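Local coordinates for protein alpha-galactosidase 1 (Saccharomyces cerevisiae, PDB 3LRK) that hydrolyses terminal, non-reducing alpha-D-galactose residues from alpha-galactosides such as galactose oligosaccharides, galactomannans and galactolipids, working as a secreted homotetrameric glycoprotein, at residues S20-Q31 against G197-R205; W75-L85 against E133-N141. The protein carries 1 engineered substitution. All coordinates share one frame; numbering follows the deposited sequence.

Interaction 1. Residues S20-Q31 against G197-R205; sequences SPSYNGLGLTPQ and GSGIANSWR
The N-terminal end of the TIM-barrel domain is tied down here, where the segment leading into strand 32-35, the first of the barrel, crosses the loop that enters strand 203-205, and Asn24 meets Asn202 amide to amide. The side chains come from opposite directions, and each amide gives one N-H and accepts one: Asn202 ND2 donates to Asn24 OD1 (2.8 Å) and Asn24 ND2 to Asn202 OD1 (2.8 Å). Asn24 ND2 lies in the carbonyl plane of Asn202, on a lone pair, whereas Asn202 ND2 is tilted 28° from the carbonyl plane of Asn24. Asparagine suits both places because it offers donor and acceptor at once; Asn24 OD1 also takes Leu26 N on its other face, closing an Asx turn. Beside this pair the Tyr23 ring lies flat on backbone, with Ile200 C 3.4 Å above the ring plane, while Asn24 CB covers the opposite face. A water bridges Tyr23 N and Ser198 O. Farther along, Gln31 NE2 donates to Ser203 OG at 3.0 Å and also bonds Tyr145 OH, but the buried Gln31 OE1 has no partner in the model. Around the contact, Tyr23 touches Ser171 of helix 160-177, Asn202 OD1 accepts from Tyr183 N in strand 182-185, and Asn202 ND2 donates to Gly256 O ahead of strand 258-260.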
loop_
_atom_site.group_PDB
_atom_site.type_symbol
_atom_site.label_atom_id
_atom_site.label_comp_id
_atom_site.label_asym_id
_atom_site.label_seq_id
_atom_site.Cartn_x
_atom_site.Cartn_y
_atom_site.Cartn_z
ATOM N N SER A 20 2.684 22.449 18.790
ATOM C CA SER A 20 2.854 21.818 20.082
ATOM C C SER A 20 4.158 22.407 20.615
ATOM O O SER A 20 4.990 22.838 19.815
ATOM C CB SER A 20 2.959 20.291 19.931
ATOM O OG SER A 20 4.173 19.883 19.312
ATOM N N PRO A 21 4.339 22.442 21.953
ATOM C CA PRO A 21 5.634 22.899 22.456
ATOM C C PRO A 21 6.748 21.923 22.087
ATOM O O PRO A 21 6.477 20.739 21.852
ATOM C CB PRO A 21 5.447 22.917 23.980
ATOM C CG PRO A 21 4.294 22.001 24.253
ATOM C CD PRO A 21 3.405 22.089 23.041
ATOM N N SER A 22 7.981 22.423 22.028
ATOM C CA SER A 22 9.143 21.553 21.884
ATOM C C SER A 22 9.118 20.518 23.012
ATOM O O SER A 22 8.937 20.876 24.166
ATOM C CB SER A 22 10.429 22.377 21.954
ATOM O OG SER A 22 11.550 21.518 22.056
ATOM N N TYR A 23 9.292 19.236 22.691
ATOM C CA TYR A 23 9.221 18.193 23.729
ATOM C C TYR A 23 10.285 18.328 24.847
ATOM O O TYR A 23 10.061 17.920 25.983
ATOM C CB TYR A 23 9.229 16.785 23.091
ATOM C CG TYR A 23 10.609 16.151 22.977
ATOM C CD1 TYR A 23 10.994 15.129 23.846
ATOM C CD2 TYR A 23 11.520 16.576 22.008
ATOM C CE1 TYR A 23 12.272 14.538 23.758
ATOM C CE2 TYR A 23 12.801 15.992 21.909
ATOM C CZ TYR A 23 13.156 14.972 22.785
ATOM O OH TYR A 23 14.407 14.405 22.705
ATOM N N ASN A 24 11.440 18.905 24.514
ATOM C CA ASN A 24 12.559 19.021 25.463
ATOM C C ASN A 24 13.120 20.439 25.588
ATOM O O ASN A 24 14.153 20.639 26.239
ATOM C CB ASN A 24 13.707 18.060 25.089
ATOM C CG ASN A 24 14.327 18.387 23.745
ATOM O OD1 ASN A 24 13.839 19.263 23.023
ATOM N ND2 ASN A 24 15.415 17.688 23.397
ATOM N N GLY A 25 12.472 21.395 24.924
ATOM C CA GLY A 25 12.901 22.797 24.940
ATOM C C GLY A 25 13.945 23.167 23.900
ATOM O O GLY A 25 14.262 24.337 23.744
ATOM N N LEU A 26 14.479 22.174 23.184
ATOM C CA LEU A 26 15.462 22.425 22.125
ATOM C C LEU A 26 14.822 22.449 20.730
ATOM O O LEU A 26 13.626 22.202 20.583
ATOM C CB LEU A 26 16.601 21.395 22.190
ATOM C CG LEU A 26 17.451 21.385 23.468
ATOM C CD1 LEU A 26 18.344 20.139 23.543
ATOM C CD2 LEU A 26 18.295 22.679 23.580
ATOM N N GLY A 27 15.624 22.742 19.712
ATOM C CA GLY A 27 15.138 22.818 18.329
ATOM C C GLY A 27 14.105 23.914 18.106
ATOM O O GLY A 27 13.189 23.757 17.300
ATOM N N LEU A 28 14.244 25.034 18.815
ATOM C CA LEU A 28 13.309 26.150 18.628
ATOM C C LEU A 28 13.408 26.719 17.214
ATOM O O LEU A 28 12.452 27.287 16.700
ATOM C CB LEU A 28 13.497 27.234 19.701
ATOM C CG LEU A 28 13.338 26.759 21.152
ATOM C CD1 LEU A 28 13.411 27.960 22.102
ATOM C CD2 LEU A 28 12.022 25.948 21.383
ATOM N N THR A 29 14.581 26.557 16.603
ATOM C CA THR A 29 14.776 26.722 15.165
ATOM C C THR A 29 15.546 25.462 14.714
ATOM O O THR A 29 16.080 24.743 15.561
ATOM C CB THR A 29 15.646 27.940 14.848
ATOM O OG1 THR A 29 16.915 27.793 15.511
ATOM C CG2 THR A 29 14.951 29.265 15.286
ATOM N N PRO A 30 15.602 25.188 13.395
ATOM C CA PRO A 30 16.325 24.002 12.934
ATOM C C PRO A 30 17.807 24.087 13.302
ATOM O O PRO A 30 18.346 25.190 13.404
ATOM C CB PRO A 30 16.123 24.045 11.417
ATOM C CG PRO A 30 14.857 24.815 11.236
ATOM C CD PRO A 30 14.975 25.898 12.269
ATOM N N GLN A 31 18.441 22.942 13.539
ATOM C CA GLN A 31 19.863 22.924 13.909
ATOM C C GLN A 31 20.753 23.280 12.730
ATOM O O GLN A 31 20.372 23.098 11.580
ATOM C CB GLN A 31 20.279 21.581 14.537
ATOM C CG GLN A 31 20.317 20.385 13.590
ATOM C CD GLN A 31 18.979 19.668 13.463
ATOM O OE1 GLN A 31 17.909 20.296 13.528
ATOM N NE2 GLN A 31 19.033 18.341 13.282
ATOM N N GLY A 197 7.193 12.028 15.193
ATOM C CA GLY A 197 8.510 12.514 15.603
ATOM C C GLY A 197 8.485 13.568 16.696
ATOM O O GLY A 197 9.330 13.548 17.589
ATOM N N SER A 198 7.503 14.472 16.654
ATOM C CA SER A 198 7.557 15.714 17.459
ATOM C C SER A 198 7.540 15.519 18.976
ATOM O O SER A 198 8.220 16.252 19.715
ATOM C CB SER A 198 6.470 16.706 17.025
ATOM O OG SER A 198 5.182 16.264 17.416
ATOM N N GLY A 199 6.782 14.530 19.442
ATOM C CA GLY A 199 6.643 14.270 20.871
ATOM C C GLY A 199 7.828 13.614 21.548
ATOM O O GLY A 199 7.881 13.540 22.782
ATOM N N ILE A 200 8.783 13.132 20.747
ATOM C CA ILE A 200 9.942 12.411 21.276
ATOM C C ILE A 200 11.303 12.860 20.704
ATOM O O ILE A 200 12.333 12.362 21.146
ATOM C CB ILE A 200 9.808 10.874 21.029
ATOM C CG1 ILE A 200 9.733 10.570 19.523
ATOM C CG2 ILE A 200 8.587 10.288 21.780
ATOM C CD1 ILE A 200 9.935 9.042 19.176
ATOM N N ALA A 201 11.303 13.762 19.719
ATOM C CA ALA A 201 12.536 14.165 19.019
ATOM C C ALA A 201 12.493 15.606 18.509
ATOM O O ALA A 201 11.418 16.192 18.388
ATOM C CB ALA A 201 12.827 13.211 17.853
ATOM N N ASN A 202 13.670 16.153 18.191
ATOM C CA ASN A 202 13.806 17.517 17.682
ATOM C C ASN A 202 13.845 17.636 16.160
ATOM O O ASN A 202 13.543 18.695 15.600
ATOM C CB ASN A 202 15.055 18.168 18.301
ATOM C CG ASN A 202 14.916 18.367 19.796
ATOM O OD1 ASN A 202 15.733 17.881 20.585
ATOM N ND2 ASN A 202 13.866 19.086 20.198
ATOM N N SER A 203 14.256 16.561 15.486
ATOM C CA SER A 203 14.232 16.508 14.024
ATOM C C SER A 203 14.190 15.034 13.589
ATOM O O SER A 203 14.506 14.134 14.377
ATOM C CB SER A 203 15.432 17.255 13.392
ATOM O OG SER A 203 16.659 16.567 13.594
ATOM N N TRP A 204 13.749 14.805 12.357
ATOM C CA TRP A 204 13.678 13.452 11.782
ATOM C C TRP A 204 14.006 13.487 10.303
ATOM O O TRP A 204 13.416 14.253 9.535
ATOM C CB TRP A 204 12.289 12.815 12.001
ATOM C CG TRP A 204 11.169 13.746 11.734
ATOM C CD1 TRP A 204 10.539 13.944 10.546
ATOM C CD2 TRP A 204 10.554 14.649 12.675
ATOM N NE1 TRP A 204 9.557 14.904 10.682
ATOM C CE2 TRP A 204 9.550 15.355 11.976
ATOM C CE3 TRP A 204 10.751 14.920 14.035
ATOM C CZ2 TRP A 204 8.738 16.328 12.591
ATOM C CZ3 TRP A 204 9.942 15.907 14.650
ATOM C CH2 TRP A 204 8.948 16.581 13.920
ATOM N N ARG A 205 14.962 12.656 9.897
ATOM C CA ARG A 205 15.185 12.427 8.484
ATOM C C ARG A 205 13.869 11.923 7.902
ATOM O O ARG A 205 13.185 11.133 8.535
ATOM C CB ARG A 205 16.307 11.407 8.288
ATOM C CG ARG A 205 17.709 11.997 8.589
ATOM C CD ARG A 205 18.279 12.754 7.365
ATOM N NE ARG A 205 18.238 11.860 6.216
ATOM C CZ ARG A 205 19.135 10.912 5.960
ATOM N NH1 ARG A 205 20.222 10.772 6.721
ATOM N NH2 ARG A 205 18.942 10.120 4.920
HETATM O O HOH W 1 9.462 18.555 19.706
#

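Interaction 2. Residues W75-L85 against E133-N141; sequences WSSGRDSDGFL and EDAQFFANN
Phe84 and Leu85, just past the type I turn Asp80-Gly83, where the second strand of the hairpin 76-79/85-87 begins, run closest to helix 131-140 near its N-terminal end, with the CA atoms of Phe84 and Glu133 6.2 Å apart. Arg79 reaches the helix with an extended chain and grips Asp134 end-on: NH1 donates to Asp134 OD1 (2.8 Å) and NH2 to Asp134 OD2 (2.7 Å), each on a syn lone pair. Guanidinium and carboxylate are coplanar to 1°, and both bonds are almost straight. Arginine fits because its flat end can serve the carboxylate and still turn NH1 to Gly83 O, bracing the turn; NH2 has Gly126 O as well, and Asp134 OD2 has Ser127 OG, so the buried acid is well satisfied.

Beside the salt bridge the packing is mostly aromatic and aliphatic. Leu85 CB sits over one face of the Phe137 ring, 4.0 Å from its centroid, a CH-pi contact, while Leu85 CD1 lies against Asp134 CG. Phe137 is swung into this position by a CG anti to the backbone N (chi1 173°). The Phe84 ring lies across the helix backbone, with Glu133 O over one of its faces and CE2 3.7 Å from Phe137 CB. The Trp75 and Phe137 side chains come from opposite directions, Trp75 CH2 reaching Phe137 CE2 at 3.4 Å; their planes are at 22°, but so slid apart that the rings barely overlap. Trp75 NE1 donates to Tyr113 O. A water accepts from Leu85 N and donates to Asp134 OD1. Together these contacts seat a hairpin excursion of the TIM barrel, after strand 68-70, on helix 131-140, the helix that joins strand 109-115 to strand 145-149.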
loop_
_atom_site.group_PDB
_atom_site.type_symbol
_atom_site.label_atom_id
_atom_site.label_comp_id
_atom_site.label_asym_id
_atom_site.label_seq_id
_atom_site.Cartn_x
_atom_site.Cartn_y
_atom_site.Cartn_z
ATOM N N TRP A 75 33.236 5.276 15.198
ATOM C CA TRP A 75 34.019 5.965 16.222
ATOM C C TRP A 75 34.393 5.020 17.373
ATOM O O TRP A 75 35.367 5.267 18.092
ATOM C CB TRP A 75 33.253 7.207 16.727
ATOM C CG TRP A 75 31.956 6.866 17.397
ATOM C CD1 TRP A 75 30.706 6.867 16.827
ATOM C CD2 TRP A 75 31.773 6.439 18.755
ATOM N NE1 TRP A 75 29.761 6.479 17.753
ATOM C CE2 TRP A 75 30.384 6.204 18.941
ATOM C CE3 TRP A 75 32.642 6.240 19.840
ATOM C CZ2 TRP A 75 29.850 5.780 20.160
ATOM C CZ3 TRP A 75 32.109 5.812 21.053
ATOM C CH2 TRP A 75 30.715 5.596 21.203
ATOM N N SER A 76 33.611 3.947 17.537
ATOM C CA SER A 76 33.773 3.001 18.644
ATOM C C SER A 76 34.611 1.777 18.255
ATOM O O SER A 76 34.832 1.505 17.072
ATOM C CB SER A 76 32.404 2.522 19.145
ATOM O OG SER A 76 31.646 1.961 18.083
ATOM N N SER A 77 35.072 1.045 19.259
ATOM C CA SER A 77 35.831 -0.189 19.019
ATOM C C SER A 77 35.136 -1.438 19.577
ATOM O O SER A 77 35.578 -2.565 19.333
ATOM C CB SER A 77 37.249 -0.050 19.583
ATOM O OG SER A 77 37.219 0.151 20.985
ATOM N N GLY A 78 34.036 -1.239 20.294
ATOM C CA GLY A 78 33.319 -2.337 20.955
ATOM C C GLY A 78 32.672 -1.898 22.258
ATOM O O GLY A 78 32.368 -0.707 22.443
ATOM N N ARG A 79 32.466 -2.859 23.160
ATOM C CA ARG A 79 31.897 -2.598 24.486
ATOM C C ARG A 79 32.789 -3.213 25.570
ATOM O O ARG A 79 33.417 -4.260 25.348
ATOM C CB ARG A 79 30.460 -3.144 24.599
ATOM C CG ARG A 79 29.489 -2.563 23.578
ATOM C CD ARG A 79 28.039 -3.028 23.771
ATOM N NE ARG A 79 27.154 -2.278 22.876
ATOM C CZ ARG A 79 26.544 -1.130 23.200
ATOM N NH1 ARG A 79 26.696 -0.604 24.409
ATOM N NH2 ARG A 79 25.784 -0.502 22.309
ATOM N N ASP A 80 32.844 -2.564 26.732
ATOM C CA ASP A 80 33.657 -3.054 27.859
ATOM C C ASP A 80 32.957 -4.167 28.651
ATOM O O ASP A 80 31.856 -4.588 28.285
ATOM C CB ASP A 80 34.101 -1.888 28.772
ATOM C CG ASP A 80 32.944 -1.244 29.549
ATOM O OD1 ASP A 80 31.871 -1.870 29.713
ATOM O OD2 ASP A 80 33.129 -0.102 30.028
ATOM N N SER A 81 33.573 -4.629 29.740
ATOM C CA SER A 81 33.004 -5.728 30.540
ATOM C C SER A 81 31.662 -5.378 31.202
ATOM O O SER A 81 30.903 -6.269 31.579
ATOM C CB SER A 81 34.001 -6.240 31.589
ATOM O OG SER A 81 34.210 -5.287 32.618
ATOM N N ASP A 82 31.378 -4.086 31.335
ATOM C CA ASP A 82 30.078 -3.623 31.832
ATOM C C ASP A 82 29.048 -3.385 30.734
ATOM O O ASP A 82 27.913 -2.985 31.018
ATOM C CB ASP A 82 30.250 -2.353 32.660
ATOM C CG ASP A 82 30.814 -2.632 34.032
ATOM O OD1 ASP A 82 30.318 -3.572 34.699
ATOM O OD2 ASP A 82 31.759 -1.926 34.438
ATOM N N GLY A 83 29.437 -3.621 29.488
ATOM C CA GLY A 83 28.530 -3.445 28.358
ATOM C C GLY A 83 28.472 -2.022 27.832
ATOM O O GLY A 83 27.678 -1.725 26.941
ATOM N N PHE A 84 29.321 -1.149 28.378
ATOM C CA PHE A 84 29.423 0.241 27.940
ATOM C C PHE A 84 30.185 0.370 26.641
ATOM O O PHE A 84 31.191 -0.325 26.436
ATOM C CB PHE A 84 30.125 1.093 29.000
ATOM C CG PHE A 84 29.247 2.134 29.624
ATOM C CD1 PHE A 84 28.097 1.775 30.315
ATOM C CD2 PHE A 84 29.592 3.482 29.544
ATOM C CE1 PHE A 84 27.293 2.744 30.901
ATOM C CE2 PHE A 84 28.790 4.460 30.130
ATOM C CZ PHE A 84 27.643 4.090 30.807
ATOM N N LEU A 85 29.715 1.272 25.778
ATOM C CA LEU A 85 30.430 1.654 24.570
ATOM C C LEU A 85 31.844 2.105 24.914
ATOM O O LEU A 85 32.051 2.796 25.919
ATOM C CB LEU A 85 29.721 2.811 23.855
ATOM C CG LEU A 85 28.424 2.514 23.096
ATOM C CD1 LEU A 85 27.665 3.805 22.846
ATOM C CD2 LEU A 85 28.727 1.787 21.794
ATOM N N GLU A 133 22.265 2.440 28.868
ATOM C CA GLU A 133 23.742 2.518 28.958
ATOM C C GLU A 133 24.298 3.482 27.944
ATOM O O GLU A 133 25.280 4.183 28.213
ATOM C CB GLU A 133 24.455 1.196 28.623
ATOM C CG GLU A 133 23.963 -0.046 29.194
ATOM C CD GLU A 133 22.833 -0.654 28.415
ATOM O OE1 GLU A 133 21.732 -0.119 28.553
ATOM O OE2 GLU A 133 23.043 -1.684 27.725
ATOM N N ASP A 134 23.737 3.458 26.738
ATOM C CA ASP A 134 24.338 4.220 25.646
ATOM C C ASP A 134 24.070 5.718 25.791
ATOM O O ASP A 134 24.988 6.536 25.653
ATOM C CB ASP A 134 23.932 3.657 24.290
ATOM C CG ASP A 134 24.639 2.331 23.977
ATOM O OD1 ASP A 134 25.326 1.789 24.863
ATOM O OD2 ASP A 134 24.501 1.836 22.842
ATOM N N ALA A 135 22.827 6.065 26.120
ATOM C CA ALA A 135 22.491 7.438 26.512
ATOM C C ALA A 135 23.383 7.918 27.665
ATOM O O ALA A 135 23.857 9.051 27.640
ATOM C CB ALA A 135 21.011 7.549 26.890
ATOM N N GLN A 136 23.593 7.062 28.673
ATOM C CA GLN A 136 24.492 7.356 29.790
ATOM C C GLN A 136 25.935 7.614 29.347
ATOM O O GLN A 136 26.558 8.592 29.787
ATOM C CB GLN A 136 24.459 6.251 30.853
ATOM C CG GLN A 136 25.113 6.659 32.187
ATOM C CD GLN A 136 24.441 7.879 32.820
ATOM O OE1 GLN A 136 23.224 7.914 33.003
ATOM N NE2 GLN A 136 25.239 8.892 33.137
ATOM N N PHE A 137 26.458 6.742 28.484
ATOM C CA PHE A 137 27.757 6.989 27.842
ATOM C C PHE A 137 27.829 8.377 27.188
ATOM O O PHE A 137 28.816 9.117 27.390
ATOM C CB PHE A 137 28.110 5.888 26.814
ATOM C CG PHE A 137 29.346 6.196 26.016
ATOM C CD1 PHE A 137 30.597 5.743 26.440
ATOM C CD2 PHE A 137 29.269 6.966 24.857
ATOM C CE1 PHE A 137 31.733 6.048 25.718
ATOM C CE2 PHE A 137 30.416 7.282 24.135
ATOM C CZ PHE A 137 31.647 6.812 24.568
ATOM N N PHE A 138 26.804 8.743 26.408
ATOM C CA PHE A 138 26.840 10.035 25.719
ATOM C C PHE A 138 26.826 11.215 26.713
ATOM O O PHE A 138 27.571 12.176 26.548
ATOM C CB PHE A 138 25.735 10.165 24.655
ATOM C CG PHE A 138 25.850 9.154 23.533
ATOM C CD1 PHE A 138 27.018 9.062 22.765
ATOM C CD2 PHE A 138 24.793 8.290 23.251
ATOM C CE1 PHE A 138 27.126 8.119 21.735
ATOM C CE2 PHE A 138 24.896 7.344 22.227
ATOM C CZ PHE A 138 26.062 7.258 21.464
ATOM N N ALA A 139 25.998 11.114 27.749
ATOM C CA ALA A 139 25.941 12.135 28.800
ATOM C C ALA A 139 27.239 12.208 29.622
ATOM O O ALA A 139 27.703 13.308 29.949
ATOM C CB ALA A 139 24.764 11.896 29.691
ATOM N N ASN A 140 27.827 11.048 29.934
ATOM C CA ASN A 140 29.126 10.991 30.642
ATOM C C ASN A 140 30.222 11.690 29.852
ATOM O O ASN A 140 31.159 12.256 30.425
ATOM C CB ASN A 140 29.554 9.544 30.915
ATOM C CG ASN A 140 28.776 8.897 32.040
ATOM O OD1 ASN A 140 27.913 9.521 32.673
ATOM N ND2 ASN A 140 29.064 7.627 32.288
ATOM N N ASN A 141 30.095 11.630 28.527
ATOM C CA ASN A 141 31.047 12.242 27.607
ATOM C C ASN A 141 30.647 13.629 27.106
ATOM O O ASN A 141 31.235 14.150 26.157
ATOM C CB ASN A 141 31.357 11.267 26.471
ATOM C CG ASN A 141 32.138 10.077 26.966
ATOM O OD1 ASN A 141 31.564 9.034 27.298
ATOM N ND2 ASN A 141 33.450 10.249 27.101
HETATM O O HOH W 2 25.316 -2.937 26.723
HETATM O O HOH W 3 27.191 2.450 26.658
#

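Both contacts belong to the catalytic TIM barrel, but they lie in different places on it: their centres are 25 Å apart, their nearest atoms are about 10 Å apart, and they do not touch. Interaction 2 falls wholly between the two segments of interaction 1 in the sequence. Substrate-binding residues adjoin both. Arg205, which forms a salt bridge with the proton donor Asp209, ends segment 197-205 without touching 20-31; across the contact, the Gln31 side chain is about 8 Å from that of Lys147. Asp72 and Asp73 come just before Trp75 in the chain, and their side chains are about 7 Å and about 6 Å from that of Trp75.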